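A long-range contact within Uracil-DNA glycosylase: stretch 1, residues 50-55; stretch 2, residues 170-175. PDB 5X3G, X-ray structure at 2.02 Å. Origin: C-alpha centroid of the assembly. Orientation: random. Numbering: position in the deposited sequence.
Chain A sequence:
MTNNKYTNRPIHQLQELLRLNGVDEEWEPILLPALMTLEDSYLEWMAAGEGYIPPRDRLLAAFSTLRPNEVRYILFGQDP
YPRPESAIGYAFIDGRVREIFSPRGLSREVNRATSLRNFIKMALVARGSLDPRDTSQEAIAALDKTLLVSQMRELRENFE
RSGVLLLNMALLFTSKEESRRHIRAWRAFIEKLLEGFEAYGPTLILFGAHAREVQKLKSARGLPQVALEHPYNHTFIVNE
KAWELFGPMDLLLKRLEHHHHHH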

ATOM      1  N   GLU A  50      -8.953 -17.207  11.260  1.00 50.38           N
ATOM      2  CA  GLU A  50      -8.480 -18.373  10.530  1.00 47.02           C
ATOM      3  C   GLU A  50      -8.873 -18.260   9.064  1.00 39.44           C
ATOM      4  O   GLU A  50      -9.942 -17.743   8.727  1.00 36.47           O
ATOM      5  N   GLY A  51      -7.991 -18.745   8.197  1.00 33.62           N
ATOM      6  CA  GLY A  51      -8.322 -18.929   6.800  1.00 36.68           C
ATOM      7  C   GLY A  51      -8.181 -17.708   5.924  1.00 30.89           C
ATOM      8  O   GLY A  51      -8.806 -17.662   4.856  1.00 33.33           O
ATOM      9  N   TYR A  52      -7.385 -16.723   6.328  1.00 35.47           N
ATOM     10  CA  TYR A  52      -7.167 -15.553   5.491  1.00 35.74           C
ATOM     11  C   TYR A  52      -5.796 -14.967   5.789  1.00 26.96           C
ATOM     12  O   TYR A  52      -5.207 -15.211   6.843  1.00 29.87           O
ATOM     13  N   ILE A  53      -5.304 -14.175   4.843  1.00 31.66           N
ATOM     14  CA  ILE A  53      -4.056 -13.442   5.007  1.00 35.16           C
ATOM     15  C   ILE A  53      -4.304 -11.976   4.658  1.00 26.61           C
ATOM     16  O   ILE A  53      -5.167 -11.681   3.831  1.00 28.63           O
ATOM     17  N   PRO A  54      -3.569 -11.047   5.298  1.00 26.80           N
ATOM     18  CA  PRO A  54      -2.556 -11.256   6.336  1.00 33.24           C
ATOM     19  C   PRO A  54      -3.199 -11.644   7.661  1.00 27.21           C
ATOM     20  O   PRO A  54      -4.420 -11.557   7.763  1.00 32.89           O
ATOM     21  N   PRO A  55      -2.408 -12.066   8.649  1.00 32.59           N
ATOM     22  CA  PRO A  55      -2.992 -12.405   9.951  1.00 35.29           C
ATOM     23  C   PRO A  55      -3.758 -11.231  10.547  1.00 38.23           C
ATOM     24  O   PRO A  55      -3.579 -10.073  10.165  1.00 29.46           O
ATOM     25  N   ALA A 170      -9.500  -4.426  -0.512  1.00 19.81           N
ATOM     26  CA  ALA A 170      -9.880  -5.366   0.532  1.00 26.37           C
ATOM     27  C   ALA A 170      -8.653  -5.658   1.382  1.00 26.10           C
ATOM     28  O   ALA A 170      -7.544  -5.786   0.857  1.00 28.37           O
ATOM     29  N   LEU A 171      -8.846  -5.761   2.695  1.00 26.69           N
ATOM     30  CA  LEU A 171      -7.732  -5.907   3.623  1.00 27.66           C
ATOM     31  C   LEU A 171      -7.348  -7.356   3.895  1.00 24.75           C
ATOM     32  O   LEU A 171      -6.388  -7.593   4.636  1.00 22.92           O
ATOM     33  N   LEU A 172      -8.057  -8.330   3.326  1.00 25.07           N
ATOM     34  CA  LEU A 172      -7.722  -9.725   3.566  1.00 27.18           C
ATOM     35  C   LEU A 172      -7.894 -10.528   2.286  1.00 24.81           C
ATOM     36  O   LEU A 172      -8.613 -10.132   1.367  1.00 31.60           O
ATOM     37  N   PHE A 173      -7.226 -11.681   2.255  1.00 29.41           N
ATOM     38  CA  PHE A 173      -7.208 -12.582   1.111  1.00 29.19           C
ATOM     39  C   PHE A 173      -7.449 -13.998   1.612  1.00 28.21           C
ATOM     40  O   PHE A 173      -6.849 -14.411   2.608  1.00 30.37           O
ATOM     41  N   THR A 174      -8.315 -14.740   0.922  1.00 30.46           N
ATOM     42  CA  THR A 174      -8.544 -16.149   1.225  1.00 35.60           C
ATOM     43  C   THR A 174      -8.087 -17.049   0.085  1.00 36.86           C
ATOM     44  O   THR A 174      -7.277 -17.959   0.293  1.00 43.38           O
ATOM     45  N   SER A 175      -8.590 -16.818  -1.125  1.00 36.66           N
ATOM     46  CA  SER A 175      -8.122 -17.523  -2.307  1.00 40.72           C
ATOM     47  C   SER A 175      -8.284 -16.603  -3.505  1.00 38.49           C
ATOM     48  O   SER A 175      -9.017 -15.611  -3.454  1.00 40.27           O
TER

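Two irregular segments whose touching residues lie at least 117 apart in sequence meet here through a single antiparallel bridge, and the side chains pack around that backbone clasp. A170 opens stretch 2 without reaching the other segment.

L171 contributes mainly through its backbone. Its CB bond points sideways, and the side chain (chi1 m, chi2 t) leads away from stretch 1. What approaches instead is the carbonyl: P54 CD lies 3.3 Å from L171 O. P54 follows a cis peptide bond, its CA-to-CB bond points sideways and its ring is C-gamma endo; the ring carbon bonded to its nitrogen is the atom that meets L171 O.

L172 is the aliphatic partner of the Y52 ring. Y52 directs its CA-to-CB bond toward stretch 2, with chi1 p at 66° and chi2 81°. L172, sideways with both chi angles in p, lays a methyl over the ring face: CD2 sits 4.3 Å from the ring centroid, 14° off the normal, a CH-pi contact. At the ring's near side, Y52 CD1 is 3.8 Å from L172 CB. The phenol group is not left unpaired, since Y52 OH is hydrogen-bonded elsewhere in the structure. The L172 backbone joins in as well, with CA 3.2 Å from I53 O in a CA-H...O contact.

F173 holds the register. I53 N donates to F173 O at 2.7 Å and F173 N donates to I53 O at 2.6 Å, a reciprocal pair that fixes I53 against F173. The same F173 O receives a CA-H...O contact from Y52 CA at 3.1 Å. Both side chains of the bridged pair leave sideways, but the end of I53 (chi1 p, chi2 t) comes nearer, bringing CG1 to 3.7 Å from F173 CD2. The phenyl ring, chi1 t and chi2 95°, receives this carbon obliquely. Thus Y52 and L172 make one apolar pair, I53 and F173 another, with the hydrogen-bonded backbone linking them.

T174 closes the contact with its methyl. At chi1 p, CG2 lies 3.8 Å from Y52 CB and 3.3 Å from G51 O, while OG1 finds its hydrogen bond elsewhere in the structure. G51 has a positive phi, which favours glycine, and an ideal CB there would clash with E50 OE1 at 2.8 Å.

S175 points away. The rule to read is economical: polar pairing between the stretches is confined to two backbone hydrogen bonds, and the side chains add apolar packing and carbon-to-carbonyl contacts around them.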

ATOM      1  CB  GLU A  50      -9.040 -19.682  11.126  1.00 43.60           C
ATOM      2  CG  GLU A  50      -8.392 -20.964  10.587  1.00 39.71           C
ATOM      3  CD  GLU A  50      -8.909 -21.389   9.223  1.00 46.32           C
ATOM      4  OE1 GLU A  50     -10.071 -21.071   8.892  1.00 46.07           O
ATOM      5  OE2 GLU A  50      -8.138 -22.022   8.470  1.00 44.72           O
ATOM      6  CB  TYR A  52      -8.261 -14.493   5.692  1.00 27.21           C
ATOM      7  CG  TYR A  52      -8.281 -13.844   7.063  1.00 31.44           C
ATOM      8  CD1 TYR A  52      -7.414 -12.803   7.376  1.00 32.37           C
ATOM      9  CD2 TYR A  52      -9.185 -14.255   8.034  1.00 38.90           C
ATOM     10  CE1 TYR A  52      -7.432 -12.206   8.620  1.00 29.72           C
ATOM     11  CE2 TYR A  52      -9.214 -13.658   9.284  1.00 25.46           C
ATOM     12  CZ  TYR A  52      -8.334 -12.633   9.570  1.00 34.15           C
ATOM     13  OH  TYR A  52      -8.351 -12.033  10.807  1.00 34.97           O
ATOM     14  CB  ILE A  53      -2.929 -14.039   4.142  1.00 30.26           C
ATOM     15  CG1 ILE A  53      -3.314 -14.011   2.664  1.00 28.81           C
ATOM     16  CG2 ILE A  53      -2.597 -15.453   4.591  1.00 39.45           C
ATOM     17  CD1 ILE A  53      -2.191 -14.408   1.738  1.00 34.00           C
ATOM     18  CB  PRO A  54      -1.875  -9.889   6.432  1.00 32.05           C
ATOM     19  CG  PRO A  54      -2.952  -8.932   6.096  1.00 26.20           C
ATOM     20  CD  PRO A  54      -3.781  -9.611   5.036  1.00 29.12           C
ATOM     21  CB  PRO A  55      -1.775 -12.776  10.811  1.00 42.51           C
ATOM     22  CG  PRO A  55      -0.584 -12.260  10.063  1.00 31.28           C
ATOM     23  CD  PRO A  55      -0.961 -12.335   8.618  1.00 32.43           C
ATOM     24  CB  ALA A 170     -10.446  -6.666  -0.052  1.00 26.28           C
ATOM     25  CB  LEU A 171      -8.052  -5.211   4.950  1.00 21.99           C
ATOM     26  CG  LEU A 171      -8.372  -3.717   4.889  1.00 23.67           C
ATOM     27  CD1 LEU A 171      -8.445  -3.137   6.296  1.00 22.17           C
ATOM     28  CD2 LEU A 171      -7.353  -2.965   4.043  1.00 25.36           C
ATOM     29  CB  LEU A 172      -8.563 -10.319   4.711  1.00 23.67           C
ATOM     30  CG  LEU A 172     -10.092 -10.394   4.616  1.00 32.63           C
ATOM     31  CD1 LEU A 172     -10.568 -11.541   3.730  1.00 31.58           C
ATOM     32  CD2 LEU A 172     -10.689 -10.504   6.011  1.00 28.56           C
ATOM     33  CB  PHE A 173      -5.862 -12.493   0.376  1.00 32.97           C
ATOM     34  CG  PHE A 173      -5.670 -13.530  -0.704  1.00 32.27           C
ATOM     35  CD1 PHE A 173      -5.977 -13.235  -2.020  1.00 30.51           C
ATOM     36  CD2 PHE A 173      -5.150 -14.782  -0.409  1.00 37.74           C
ATOM     37  CE1 PHE A 173      -5.792 -14.170  -3.018  1.00 31.09           C
ATOM     38  CE2 PHE A 173      -4.965 -15.726  -1.402  1.00 33.91           C
ATOM     39  CZ  PHE A 173      -5.285 -15.415  -2.709  1.00 31.77           C
ATOM     40  CB  THR A 174     -10.027 -16.397   1.542  1.00 34.50           C
ATOM     41  OG1 THR A 174     -10.840 -15.944   0.453  1.00 39.54           O
ATOM     42  CG2 THR A 174     -10.432 -15.663   2.807  1.00 27.69           C
ATOM     43  CB  SER A 175      -8.877 -18.839  -2.528  1.00 40.25           C
ATOM     44  OG  SER A 175     -10.246 -18.601  -2.803  1.00 41.73           O
TER